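Local structure of isomerase/lactonizing enzyme (Agrobacterium tumefaciens, 1RVK) at residues M1-V6 and L70-R76; G48-T52 and V103-A107; M138-E142 and T172-S178; R213-L217 and S241-L246; C276-G282 and M304-H309. The protein is of unknown function but, as a magnesium-binding member of the enolase superfamily, probably abstracts a proton alpha to a carboxylate in its still unidentified substrate. One frame throughout, in Å; residues are numbered along the deposited sequence.

Interaction 1 (M1-V6 and L70-R76); sequences MIITDV and LIGEDHR
Ile2 and Asp74 form a single backbone bridge, bracketed by Ile3 N to Glu73 O and His75 N to Met1 O; one step on, Gly72 N donates to Ile3 O (2.8 Å), and the start of strand 3-15 is thereby held by the type II turn Leu70-Glu73. Met1 O takes two bonds from one residue. His75 N approaches Met1 O almost straight at 3.1 Å, while His75 ND1 lies 2.9 Å from Met1 O on a carbonyl lone pair, the oxygen in the imidazole plane; the pair fixes the ring's rotation. The selenomethionine side chain of Met1 crosses Asp74 at about a right angle, Met1 CG lying 3.4 Å from Asp74 OD1. That carboxylate is held edge-on and coplanar by Arg76, NE to OD1 and NH1 to OD2, and Arg76 N closes an Asx turn on OD1. Ile3 puts CG1 beside its own backbone N (chi1 -64°), which lays that carbon 3.7 Å from His75 CB and sets CD1 against Leu70 CB. Val6 CG2 rests on Ile71 CD1. Leu70 continues onto Val104 and Leu108 of helix 98-116, His75 packs on Leu111 there, and Ile3 and Val6 meet Val40 and Leu38 of strand 30-42.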
# COMPACT_ATOMS: atom_id res chain seq x y z
N MSE A 1 -4.83 -14.55 -27.70
CA MSE A 1 -4.93 -13.82 -26.40
C MSE A 1 -5.21 -14.79 -25.26
O MSE A 1 -5.41 -14.38 -24.11
CB MSE A 1 -6.05 -12.78 -26.46
CG MSE A 1 -7.46 -13.34 -26.60
SE MSE A 1 -7.77 -14.34 -28.23
CE MSE A 1 -8.95 -15.70 -27.53
N ILE A 2 -5.21 -16.08 -25.58
CA ILE A 2 -5.47 -17.13 -24.59
C ILE A 2 -4.25 -17.38 -23.71
O ILE A 2 -3.12 -17.45 -24.19
CB ILE A 2 -5.87 -18.45 -25.28
CG1 ILE A 2 -7.16 -18.26 -26.07
CG2 ILE A 2 -6.03 -19.55 -24.25
CD1 ILE A 2 -8.36 -17.89 -25.20
N ILE A 3 -4.49 -17.52 -22.41
CA ILE A 3 -3.42 -17.78 -21.45
C ILE A 3 -2.92 -19.22 -21.58
O ILE A 3 -3.72 -20.16 -21.54
CB ILE A 3 -3.92 -17.55 -20.00
CG1 ILE A 3 -4.31 -16.08 -19.82
CG2 ILE A 3 -2.85 -17.97 -19.00
CD1 ILE A 3 -4.96 -15.77 -18.48
N THR A 4 -1.61 -19.38 -21.72
CA THR A 4 -1.03 -20.71 -21.86
C THR A 4 -0.16 -21.12 -20.68
O THR A 4 0.03 -22.32 -20.44
CB THR A 4 -0.19 -20.83 -23.15
OG1 THR A 4 0.83 -19.82 -23.15
CG2 THR A 4 -1.07 -20.66 -24.38
N ASP A 5 0.36 -20.15 -19.94
CA ASP A 5 1.23 -20.46 -18.81
C ASP A 5 1.10 -19.48 -17.64
O ASP A 5 0.85 -18.29 -17.83
CB ASP A 5 2.69 -20.46 -19.25
CG ASP A 5 2.97 -21.42 -20.38
OD1 ASP A 5 3.08 -22.64 -20.12
OD2 ASP A 5 3.06 -20.96 -21.54
N VAL A 6 1.29 -20.01 -16.43
CA VAL A 6 1.29 -19.22 -15.20
C VAL A 6 2.53 -19.73 -14.48
O VAL A 6 2.59 -20.89 -14.09
CB VAL A 6 0.05 -19.48 -14.33
CG1 VAL A 6 0.14 -18.66 -13.05
CG2 VAL A 6 -1.21 -19.11 -15.10
N LEU A 70 -7.12 -19.51 -14.68
CA LEU A 70 -6.51 -18.81 -15.81
C LEU A 70 -6.17 -19.57 -17.09
O LEU A 70 -6.46 -19.09 -18.18
CB LEU A 70 -5.24 -18.10 -15.35
CG LEU A 70 -5.34 -17.03 -14.26
CD1 LEU A 70 -3.99 -16.32 -14.13
CD2 LEU A 70 -6.42 -16.03 -14.60
N ILE A 71 -5.54 -20.73 -16.97
CA ILE A 71 -5.13 -21.49 -18.15
C ILE A 71 -6.25 -21.75 -19.15
O ILE A 71 -7.30 -22.29 -18.80
CB ILE A 71 -4.48 -22.84 -17.76
CG1 ILE A 71 -3.25 -22.58 -16.88
CG2 ILE A 71 -4.06 -23.61 -19.01
CD1 ILE A 71 -2.14 -21.82 -17.57
N GLY A 72 -6.01 -21.36 -20.40
CA GLY A 72 -6.99 -21.56 -21.46
C GLY A 72 -8.05 -20.48 -21.56
O GLY A 72 -9.00 -20.59 -22.33
N GLU A 73 -7.88 -19.41 -20.79
CA GLU A 73 -8.84 -18.32 -20.77
C GLU A 73 -8.32 -17.05 -21.44
O GLU A 73 -7.12 -16.81 -21.48
CB GLU A 73 -9.21 -18.02 -19.31
CG GLU A 73 -10.69 -18.00 -19.01
CD GLU A 73 -11.41 -19.26 -19.46
OE1 GLU A 73 -11.10 -20.36 -18.94
OE2 GLU A 73 -12.27 -19.16 -20.35
N ASP A 74 -9.24 -16.24 -21.97
CA ASP A 74 -8.90 -14.98 -22.63
C ASP A 74 -8.39 -14.07 -21.50
O ASP A 74 -9.14 -13.76 -20.58
CB ASP A 74 -10.16 -14.38 -23.26
CG ASP A 74 -9.89 -13.12 -24.06
OD1 ASP A 74 -8.97 -12.35 -23.70
OD2 ASP A 74 -10.62 -12.88 -25.04
N HIS A 75 -7.13 -13.65 -21.58
CA HIS A 75 -6.57 -12.81 -20.51
C HIS A 75 -7.27 -11.48 -20.29
O HIS A 75 -7.13 -10.87 -19.23
CB HIS A 75 -5.08 -12.55 -20.77
CG HIS A 75 -4.82 -11.49 -21.80
ND1 HIS A 75 -4.85 -11.74 -23.15
CD2 HIS A 75 -4.52 -10.17 -21.67
CE1 HIS A 75 -4.59 -10.62 -23.81
NE2 HIS A 75 -4.39 -9.66 -22.93
N ARG A 76 -8.01 -11.01 -21.29
CA ARG A 76 -8.70 -9.73 -21.19
C ARG A 76 -9.97 -9.77 -20.35
O ARG A 76 -10.53 -8.72 -20.02
CB ARG A 76 -9.04 -9.21 -22.59
CG ARG A 76 -7.84 -9.02 -23.50
CD ARG A 76 -8.29 -8.73 -24.92
NE ARG A 76 -9.08 -9.83 -25.46
CZ ARG A 76 -9.73 -9.79 -26.62
NH1 ARG A 76 -10.42 -10.85 -27.03
NH2 ARG A 76 -9.68 -8.70 -27.37

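Interaction 2 (G48-T52 and V103-A107); sequences GHSFT and VVDCA
Val103 turns CG1 anti to its backbone nitrogen (chi1 -167°), which points that methyl at Ser50 CB and swings CG2 beneath Thr52, while Ser50 carries OG on the far side of CB from its own N (chi1 -159°), over Cys106. The Thr52-Val103 pair is tight: Thr52 CB sits 3.3 Å from Val103 CG2, closer than usual for two carbons, and the two branched side chains meet at a slant, with Thr52 CG2 also 3.6 Å from Val103 CG2. Ser50 OG comes to 3.2 Å from Cys106 CB, so the hydroxyl lies against a methylene of the helix, and Ser50 CB settles over the peptide at 3.7 Å from Ala107 N, with the Ala107 methyl at its flank. The axes of segments 48-52 and 103-107 approach to 6.8 Å and are nearly antiparallel, at 150°. This close seating of a helix on a three-stranded antiparallel meander belongs to the N-terminal capping domain of the enolase superfamily; Gly48, without a side chain, lets its CA pass 3.6 Å from Ala107 O. Across the sheet from the helix, His49 and Phe51 point the other way. His49 ND1 bonds Thr39, its ring meets Phe373 edge-to-face, and Phe51 packs against Tyr345. On the helix, Cys106 also leans on Ile289 of helix 289-301, and Asp105 bonds Thr290 there, joining this domain to the barrel.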
# COMPACT_ATOMS: atom_id res chain seq x y z
N GLY A 48 2.91 -10.87 -18.74
CA GLY A 48 2.53 -9.88 -17.75
C GLY A 48 3.17 -10.35 -16.45
O GLY A 48 3.17 -11.55 -16.17
N HIS A 49 3.69 -9.42 -15.65
CA HIS A 49 4.36 -9.78 -14.41
C HIS A 49 3.91 -8.97 -13.20
O HIS A 49 3.41 -7.86 -13.33
CB HIS A 49 5.87 -9.56 -14.55
CG HIS A 49 6.42 -9.97 -15.88
ND1 HIS A 49 6.72 -11.27 -16.20
CD2 HIS A 49 6.70 -9.24 -16.99
CE1 HIS A 49 7.17 -11.33 -17.44
NE2 HIS A 49 7.16 -10.11 -17.94
N SER A 50 4.11 -9.54 -12.01
CA SER A 50 3.77 -8.87 -10.77
C SER A 50 4.55 -9.52 -9.62
O SER A 50 4.78 -10.73 -9.63
CB SER A 50 2.27 -8.93 -10.50
OG SER A 50 1.89 -7.91 -9.60
N PHE A 51 4.95 -8.71 -8.64
CA PHE A 51 5.74 -9.19 -7.51
C PHE A 51 4.97 -9.35 -6.21
O PHE A 51 4.02 -8.62 -5.95
CB PHE A 51 6.91 -8.23 -7.28
CG PHE A 51 7.85 -8.13 -8.43
CD1 PHE A 51 8.88 -9.06 -8.59
CD2 PHE A 51 7.70 -7.14 -9.40
CE1 PHE A 51 9.73 -9.01 -9.69
CE2 PHE A 51 8.55 -7.08 -10.50
CZ PHE A 51 9.57 -8.02 -10.65
N THR A 52 5.39 -10.31 -5.40
CA THR A 52 4.77 -10.56 -4.10
C THR A 52 5.64 -11.51 -3.28
O THR A 52 6.67 -11.99 -3.76
CB THR A 52 3.36 -11.17 -4.24
OG1 THR A 52 2.68 -11.09 -2.98
CG2 THR A 52 3.44 -12.63 -4.67
N VAL A 103 -2.09 -10.21 -6.70
CA VAL A 103 -0.95 -10.44 -7.58
C VAL A 103 -1.40 -10.95 -8.95
O VAL A 103 -0.87 -10.53 -9.97
CB VAL A 103 0.04 -11.45 -6.97
CG1 VAL A 103 1.35 -11.43 -7.76
CG2 VAL A 103 0.30 -11.11 -5.52
N VAL A 104 -2.38 -11.84 -8.96
CA VAL A 104 -2.89 -12.38 -10.21
C VAL A 104 -3.56 -11.28 -11.04
O VAL A 104 -3.32 -11.16 -12.24
CB VAL A 104 -3.91 -13.51 -9.97
CG1 VAL A 104 -4.50 -13.97 -11.29
CG2 VAL A 104 -3.23 -14.67 -9.26
N ASP A 105 -4.39 -10.47 -10.39
CA ASP A 105 -5.09 -9.38 -11.07
C ASP A 105 -4.07 -8.38 -11.62
O ASP A 105 -4.21 -7.89 -12.73
CB ASP A 105 -6.04 -8.68 -10.09
CG ASP A 105 -6.88 -7.60 -10.75
OD1 ASP A 105 -7.74 -7.93 -11.59
OD2 ASP A 105 -6.67 -6.41 -10.43
N CYS A 106 -3.03 -8.10 -10.84
CA CYS A 106 -2.01 -7.15 -11.28
C CYS A 106 -1.25 -7.67 -12.49
O CYS A 106 -0.98 -6.92 -13.43
CB CYS A 106 -1.04 -6.83 -10.14
SG CYS A 106 -1.74 -5.68 -8.93
N ALA A 107 -0.89 -8.95 -12.47
CA ALA A 107 -0.18 -9.56 -13.60
C ALA A 107 -1.06 -9.51 -14.85
O ALA A 107 -0.56 -9.32 -15.96
CB ALA A 107 0.19 -11.01 -13.27

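Interaction 3 (M138-E142 and T172-S178); sequences MCGDE and TWMPPVS
Gly140 N donates to Thr172 O in a weak but nearly straight bond of 3.2 Å, and Gly140 O is met by a water 2.7 Å away that also accepts from Met174 N at 2.8 Å. The water thus ties the other polar atom of Gly140 to Met174, two residues on from Thr172. Trp173 NE1 reaches Asp141 O, which lies in the plane of the indole, but the bond is long (3.3 Å), bent and weak. Gly140 CA lies over the five-membered ring of Trp173, 3.9 Å from its centroid, in a CH-pi contact. Outside the pair, His26 also donates to Gly140 O, while Asp141 turns its carboxylate to His334 through OD2 and to the backbone N of Leu143 and Leu147 through OD1. At the outer end, Ser178 OG has both Glu142 oxygens within weak bonding range, and Val177 slides past the glutamate stem. Cys139 SG touches Met174 CE at 3.8 Å. These loops follow the adjacent parallel strands 130-137 and 167-171 at the C-terminal rim of the barrel; Trp173 packs on helix 183-197 and edge-to-face with Tyr153 of helix 150-163, while the side chain of Met174 lies about 7 Å from the magnesium ion.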
# COMPACT_ATOMS: atom_id res chain seq x y z
N MSE A 138 8.33 4.96 8.54
CA MSE A 138 8.26 3.63 9.17
C MSE A 138 7.85 3.70 10.63
O MSE A 138 7.99 4.74 11.29
CB MSE A 138 9.62 2.92 9.11
CG MSE A 138 10.04 2.41 7.75
SE MSE A 138 11.58 1.24 7.92
CE MSE A 138 11.51 0.43 6.17
N CYS A 139 7.36 2.58 11.15
CA CYS A 139 6.97 2.48 12.55
C CYS A 139 8.18 2.84 13.41
O CYS A 139 9.32 2.69 12.97
CB CYS A 139 6.54 1.05 12.89
SG CYS A 139 5.01 0.52 12.09
N GLY A 140 7.92 3.30 14.62
CA GLY A 140 9.01 3.67 15.51
C GLY A 140 9.89 2.50 15.92
O GLY A 140 9.49 1.34 15.83
N ASP A 141 11.10 2.81 16.37
CA ASP A 141 12.03 1.78 16.80
C ASP A 141 12.78 2.21 18.05
O ASP A 141 12.36 3.13 18.75
CB ASP A 141 13.03 1.45 15.67
CG ASP A 141 13.69 2.69 15.09
OD1 ASP A 141 14.21 3.52 15.87
OD2 ASP A 141 13.70 2.84 13.85
N GLU A 142 13.88 1.52 18.34
CA GLU A 142 14.69 1.84 19.51
C GLU A 142 16.14 2.05 19.06
O GLU A 142 17.08 1.83 19.82
CB GLU A 142 14.58 0.72 20.54
CG GLU A 142 13.18 0.61 21.14
CD GLU A 142 13.04 -0.54 22.11
OE1 GLU A 142 12.95 -1.70 21.67
OE2 GLU A 142 13.01 -0.28 23.33
N THR A 172 3.72 5.49 14.38
CA THR A 172 4.42 5.56 15.66
C THR A 172 4.84 4.21 16.24
O THR A 172 4.82 3.20 15.54
CB THR A 172 3.60 6.39 16.67
OG1 THR A 172 2.21 6.06 16.57
CG2 THR A 172 3.77 7.88 16.38
N TRP A 173 5.23 4.20 17.51
CA TRP A 173 5.72 2.98 18.16
C TRP A 173 4.70 1.89 18.44
O TRP A 173 3.61 2.15 18.95
CB TRP A 173 6.43 3.34 19.46
CG TRP A 173 7.60 4.26 19.27
CD1 TRP A 173 8.89 3.90 18.98
CD2 TRP A 173 7.59 5.69 19.34
NE1 TRP A 173 9.68 5.02 18.88
CE2 TRP A 173 8.91 6.13 19.09
CE3 TRP A 173 6.59 6.64 19.58
CZ2 TRP A 173 9.26 7.48 19.08
CZ3 TRP A 173 6.94 7.99 19.58
CH2 TRP A 173 8.26 8.40 19.32
N MSE A 174 5.07 0.66 18.11
CA MSE A 174 4.20 -0.50 18.31
C MSE A 174 5.01 -1.70 18.80
O MSE A 174 6.19 -1.83 18.49
CB MSE A 174 3.52 -0.85 16.99
CG MSE A 174 2.77 0.30 16.34
SE MSE A 174 1.92 -0.23 14.69
CE MSE A 174 1.77 1.51 13.87
N PRO A 175 4.38 -2.59 19.57
CA PRO A 175 5.16 -3.75 20.02
C PRO A 175 5.61 -4.52 18.77
O PRO A 175 4.98 -4.42 17.72
CB PRO A 175 4.17 -4.53 20.89
CG PRO A 175 2.82 -4.11 20.36
CD PRO A 175 3.01 -2.64 20.10
N PRO A 176 6.68 -5.32 18.87
CA PRO A 176 7.51 -5.61 20.05
C PRO A 176 8.40 -4.51 20.64
O PRO A 176 9.31 -4.83 21.42
CB PRO A 176 8.31 -6.83 19.60
CG PRO A 176 8.50 -6.58 18.15
CD PRO A 176 7.14 -6.11 17.71
N VAL A 177 8.19 -3.25 20.29
CA VAL A 177 9.00 -2.20 20.91
C VAL A 177 8.69 -2.33 22.40
O VAL A 177 7.54 -2.23 22.82
CB VAL A 177 8.62 -0.78 20.42
CG1 VAL A 177 9.17 0.28 21.39
CG2 VAL A 177 9.19 -0.54 19.03
N SER A 178 9.74 -2.57 23.19
CA SER A 178 9.65 -2.76 24.63
C SER A 178 8.51 -2.09 25.40
O SER A 178 7.67 -2.77 26.00
CB SER A 178 10.98 -2.35 25.28
OG SER A 178 12.05 -3.10 24.75
O HOH W 1 7.04 0.22 16.10

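Interaction 4 (R213-L217 and S241-L246); sequences RTDAL and SSYKWL
A single hydrogen bond joins the two helices: Arg213 NE gives its N-H to Ser242 OG at 3.1 Å, with the oxygen a little out of the guanidinium plane and the angle at hydrogen 153°. Ser242 OG is bonded to Ser239 OG as well, so the hydroxyl that receives the arginine is itself positioned by the turn leading into helix 240-249. The flat groups make the second kind of contact. Arg213 runs extended from CG to NE, and this straight chain passes at a slant over one face of the Trp245 indole. Arg213 CD stands over the six-membered ring of Trp245 in a CH-pi contact, 4.2 Å from its centroid and toward the rim. Farther out, Arg213 NH1 comes over the same ring system at 3.6 Å from Trp245 CG, the guanidinium and indole planes only 24° apart. Near the backbone, Arg213 CB closes on Trp245 CZ3 at 3.5 Å. Apolar contacts complete the interface. Leu217 approaches Trp245 at about a right angle, Leu217 CB 3.9 Å from Trp245 CH2, and Leu246 CD2 packs on Ala216 CB at 4.2 Å. Ala216 and Leu246 both reach Met235 in the loop before helix 240-249, and Leu246 goes on to Val254 of strand 254-256. The axes of 213-217 and 241-246 approach to 10.8 Å at 35°, as neighbours on the outside of the beta/alpha barrel. The chemistry is amphipathic: the arginine's aliphatic stem and flat head shield the tryptophan face at the surface, while its NE keeps a polar partner and leucine and alanine close the inner side.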
# COMPACT_ATOMS: atom_id res chain seq x y z
N ARG A 213 -10.93 1.99 22.79
CA ARG A 213 -11.68 3.19 22.44
C ARG A 213 -11.18 4.37 23.27
O ARG A 213 -10.96 5.45 22.74
CB ARG A 213 -13.18 3.00 22.69
CG ARG A 213 -13.89 2.08 21.70
CD ARG A 213 -15.40 2.18 21.90
NE ARG A 213 -16.15 1.25 21.05
CZ ARG A 213 -17.47 1.29 20.90
NH1 ARG A 213 -18.18 2.21 21.54
NH2 ARG A 213 -18.08 0.41 20.12
N THR A 214 -11.00 4.16 24.57
CA THR A 214 -10.54 5.24 25.45
C THR A 214 -9.17 5.80 25.06
O THR A 214 -8.97 7.01 25.09
CB THR A 214 -10.50 4.80 26.94
OG1 THR A 214 -9.74 3.60 27.08
CG2 THR A 214 -11.92 4.57 27.46
N ASP A 215 -8.24 4.93 24.67
CA ASP A 215 -6.92 5.40 24.27
C ASP A 215 -6.97 6.12 22.92
O ASP A 215 -6.30 7.14 22.73
CB ASP A 215 -5.91 4.23 24.19
CG ASP A 215 -5.34 3.85 25.55
OD1 ASP A 215 -5.39 4.69 26.48
OD2 ASP A 215 -4.82 2.72 25.69
N ALA A 216 -7.76 5.61 21.98
CA ALA A 216 -7.88 6.24 20.68
C ALA A 216 -8.51 7.63 20.80
O ALA A 216 -8.15 8.54 20.06
CB ALA A 216 -8.71 5.37 19.74
N LEU A 217 -9.45 7.78 21.73
CA LEU A 217 -10.10 9.07 21.94
C LEU A 217 -9.08 10.07 22.48
O LEU A 217 -9.05 11.23 22.07
CB LEU A 217 -11.27 8.93 22.93
CG LEU A 217 -12.01 10.23 23.29
CD1 LEU A 217 -12.72 10.76 22.05
CD2 LEU A 217 -13.01 9.97 24.41
N SER A 241 -18.29 -0.74 14.75
CA SER A 241 -18.96 0.10 15.74
C SER A 241 -18.03 1.04 16.48
O SER A 241 -18.41 2.16 16.82
CB SER A 241 -19.73 -0.76 16.74
OG SER A 241 -20.96 -1.21 16.19
N SER A 242 -16.81 0.59 16.75
CA SER A 242 -15.84 1.43 17.44
C SER A 242 -15.48 2.64 16.59
O SER A 242 -15.25 3.73 17.11
CB SER A 242 -14.59 0.63 17.78
OG SER A 242 -14.86 -0.34 18.78
N TYR A 243 -15.44 2.44 15.27
CA TYR A 243 -15.11 3.54 14.37
C TYR A 243 -16.26 4.52 14.22
O TYR A 243 -16.05 5.72 14.06
CB TYR A 243 -14.66 3.00 13.01
CG TYR A 243 -13.21 2.60 13.02
CD1 TYR A 243 -12.79 1.41 13.62
CD2 TYR A 243 -12.24 3.46 12.52
CE1 TYR A 243 -11.43 1.09 13.71
CE2 TYR A 243 -10.88 3.16 12.61
CZ TYR A 243 -10.49 1.97 13.21
OH TYR A 243 -9.15 1.68 13.30
N LYS A 244 -17.49 4.01 14.26
CA LYS A 244 -18.65 4.89 14.18
C LYS A 244 -18.61 5.80 15.41
O LYS A 244 -18.81 7.02 15.32
CB LYS A 244 -19.94 4.07 14.18
CG LYS A 244 -20.08 3.14 12.98
CD LYS A 244 -21.21 2.13 13.16
CE LYS A 244 -22.58 2.80 13.18
NZ LYS A 244 -23.68 1.78 13.31
N TRP A 245 -18.32 5.20 16.56
CA TRP A 245 -18.24 5.93 17.82
C TRP A 245 -17.10 6.94 17.82
O TRP A 245 -17.29 8.11 18.16
CB TRP A 245 -18.03 4.94 18.98
CG TRP A 245 -17.81 5.60 20.32
CD1 TRP A 245 -18.77 6.06 21.18
CD2 TRP A 245 -16.55 5.91 20.92
NE1 TRP A 245 -18.17 6.64 22.29
CE2 TRP A 245 -16.81 6.56 22.15
CE3 TRP A 245 -15.21 5.70 20.54
CZ2 TRP A 245 -15.79 7.00 23.00
CZ3 TRP A 245 -14.20 6.14 21.39
CH2 TRP A 245 -14.50 6.78 22.60
N LEU A 246 -15.91 6.49 17.42
CA LEU A 246 -14.74 7.35 17.41
C LEU A 246 -14.93 8.54 16.47
O LEU A 246 -14.58 9.67 16.83
CB LEU A 246 -13.50 6.55 17.02
CG LEU A 246 -12.11 7.18 17.17
CD1 LEU A 246 -11.94 8.22 16.10
CD2 LEU A 246 -11.93 7.77 18.57

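Interaction 5 (C276-G282 and M304-H309); sequences CDILRTG and MECEVH
Glu307 O receives Thr281 N at 3.2 Å and, more weakly, Arg280 NH2 from the same strand, with Arg280 CA-H also directed at it. Around this carbonyl the parallel ladder runs Leu279 N to Glu305 O, Glu307 N to Leu279 O, and His309 N to Thr281 O; the last is the shortest, 2.7 Å, and lies in the carbonyl plane. Arg280 has CG anti to its own nitrogen (chi1 -170°), starting an extended chain that carries the guanidinium over to Glu307 O and His309. His309 CB lies over the rim of one face of the Arg280 guanidinium, 3.3 Å from Arg280 NH1, and the guanidinium is turned 60° from the imidazole. A water in that guanidinium plane takes Arg280 NH2 at 2.8 Å and donates to Val308 O. On the other side of the sheet Cys306 SG nestles against Thr281 CG2 at 3.6 Å and Leu279 CD2 at 3.9 Å, beneath helix 289-301. At the strand starts, the bent selenomethionine chain of Met304 brings CE to 3.5 Å from Asp277 O, which a water links to Glu305 N. These are adjacent strands of the beta/alpha barrel, joined by a right-handed crossover. Arg280 NE bonds the magnesium ligand Glu258, NH1 makes a salt bridge with Glu329, and the side chain comes within about 4 Å of the magnesium ion; the arginine is probably a second-shell residue that orients Glu258 and helps balance the acidic cluster around the metal.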
# COMPACT_ATOMS: atom_id res chain seq x y z
N CYS A 276 -16.29 6.20 8.93
CA CYS A 276 -15.11 6.98 8.58
C CYS A 276 -15.50 8.24 7.82
O CYS A 276 -16.61 8.34 7.31
CB CYS A 276 -14.16 6.14 7.72
SG CYS A 276 -14.89 5.57 6.18
N ASP A 277 -14.57 9.19 7.76
CA ASP A 277 -14.79 10.46 7.06
C ASP A 277 -14.10 10.42 5.70
O ASP A 277 -14.47 11.15 4.78
CB ASP A 277 -14.22 11.61 7.88
CG ASP A 277 -14.78 11.66 9.29
OD1 ASP A 277 -15.99 11.95 9.43
OD2 ASP A 277 -14.03 11.39 10.24
N ILE A 278 -13.09 9.56 5.59
CA ILE A 278 -12.33 9.37 4.36
C ILE A 278 -12.19 7.86 4.23
O ILE A 278 -11.84 7.18 5.20
CB ILE A 278 -10.91 9.98 4.47
CG1 ILE A 278 -11.00 11.48 4.78
CG2 ILE A 278 -10.15 9.76 3.17
CD1 ILE A 278 -9.66 12.10 5.15
N LEU A 279 -12.46 7.32 3.05
CA LEU A 279 -12.35 5.88 2.84
C LEU A 279 -10.91 5.49 2.55
O LEU A 279 -10.08 6.34 2.23
CB LEU A 279 -13.25 5.45 1.68
CG LEU A 279 -13.60 3.96 1.57
CD1 LEU A 279 -14.43 3.55 2.78
CD2 LEU A 279 -14.38 3.71 0.27
N ARG A 280 -10.60 4.21 2.69
CA ARG A 280 -9.25 3.74 2.39
C ARG A 280 -9.35 2.42 1.64
O ARG A 280 -10.28 1.64 1.84
CB ARG A 280 -8.44 3.54 3.68
CG ARG A 280 -6.94 3.29 3.45
CD ARG A 280 -6.16 3.78 4.66
NE ARG A 280 -4.70 3.60 4.61
CZ ARG A 280 -3.87 4.23 3.78
NH1 ARG A 280 -2.57 3.99 3.85
NH2 ARG A 280 -4.33 5.08 2.88
N THR A 281 -8.40 2.21 0.74
CA THR A 281 -8.35 0.99 -0.04
C THR A 281 -6.88 0.76 -0.34
O THR A 281 -6.03 1.52 0.11
CB THR A 281 -9.13 1.12 -1.37
OG1 THR A 281 -9.24 -0.17 -1.99
CG2 THR A 281 -8.41 2.07 -2.33
N GLY A 282 -6.60 -0.30 -1.08
CA GLY A 282 -5.23 -0.61 -1.44
C GLY A 282 -5.27 -1.85 -2.29
O GLY A 282 -6.08 -2.74 -2.03
N MSE A 304 -16.87 11.25 -1.53
CA MSE A 304 -15.77 11.03 -0.59
C MSE A 304 -14.45 10.75 -1.28
O MSE A 304 -14.42 10.38 -2.45
CB MSE A 304 -16.10 9.84 0.32
CG MSE A 304 -17.29 10.06 1.24
SE MSE A 304 -17.75 8.45 2.20
CE MSE A 304 -16.32 8.45 3.51
N GLU A 305 -13.36 10.96 -0.56
CA GLU A 305 -12.04 10.66 -1.08
C GLU A 305 -11.74 9.24 -0.60
O GLU A 305 -12.30 8.78 0.39
CB GLU A 305 -11.00 11.64 -0.54
CG GLU A 305 -10.99 12.98 -1.26
CD GLU A 305 -10.05 13.97 -0.60
OE1 GLU A 305 -10.20 14.23 0.62
OE2 GLU A 305 -9.15 14.50 -1.30
N CYS A 306 -10.87 8.55 -1.32
CA CYS A 306 -10.48 7.20 -0.94
C CYS A 306 -8.97 7.16 -1.11
O CYS A 306 -8.46 7.14 -2.23
CB CYS A 306 -11.15 6.17 -1.84
SG CYS A 306 -10.91 4.46 -1.28
N GLU A 307 -8.26 7.19 0.01
CA GLU A 307 -6.80 7.19 -0.01
C GLU A 307 -6.25 5.78 -0.19
O GLU A 307 -6.63 4.85 0.51
CB GLU A 307 -6.28 7.83 1.28
CG GLU A 307 -6.77 9.28 1.48
CD GLU A 307 -6.30 10.22 0.38
OE1 GLU A 307 -5.13 10.11 -0.04
OE2 GLU A 307 -7.08 11.10 -0.06
N VAL A 308 -5.34 5.64 -1.15
CA VAL A 308 -4.76 4.35 -1.50
C VAL A 308 -3.54 3.97 -0.67
O VAL A 308 -2.54 4.68 -0.67
CB VAL A 308 -4.40 4.30 -3.00
CG1 VAL A 308 -3.90 2.92 -3.37
CG2 VAL A 308 -5.62 4.68 -3.84
N HIS A 309 -3.66 2.84 0.02
CA HIS A 309 -2.58 2.34 0.87
C HIS A 309 -1.51 1.59 0.09
O HIS A 309 -1.81 0.69 -0.68
CB HIS A 309 -3.14 1.38 1.92
CG HIS A 309 -2.09 0.56 2.61
ND1 HIS A 309 -2.10 -0.82 2.60
CD2 HIS A 309 -0.98 0.93 3.30
CE1 HIS A 309 -1.04 -1.26 3.26
NE2 HIS A 309 -0.35 -0.22 3.69
O HOH W 2 -13.99 11.97 2.12
O HOH W 3 -2.52 6.52 1.32

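How the interactions relate
From the N terminus, interaction 1 ties the first strand to the loop after helix 59-70, and interaction 2 then joins strand 47-52 to helix 98-116. Their segments alternate along the chain, so the two loops cross; they also touch, Leu70 CD1 lying 3.7 Å from Val104 CG1, and both draw on the same three-stranded sheet of the capping domain. The other three follow in series through the barrel. Interaction 3 closes the loop from the first barrel strand to the rim beyond the second, interaction 4 pairs outer helices, and interaction 5 pairs strands near the metal. Interactions 4 and 5 approach to about 5 Å between nearest atoms, whereas 1 and 4 lie at opposite ends, centres 46 Å apart.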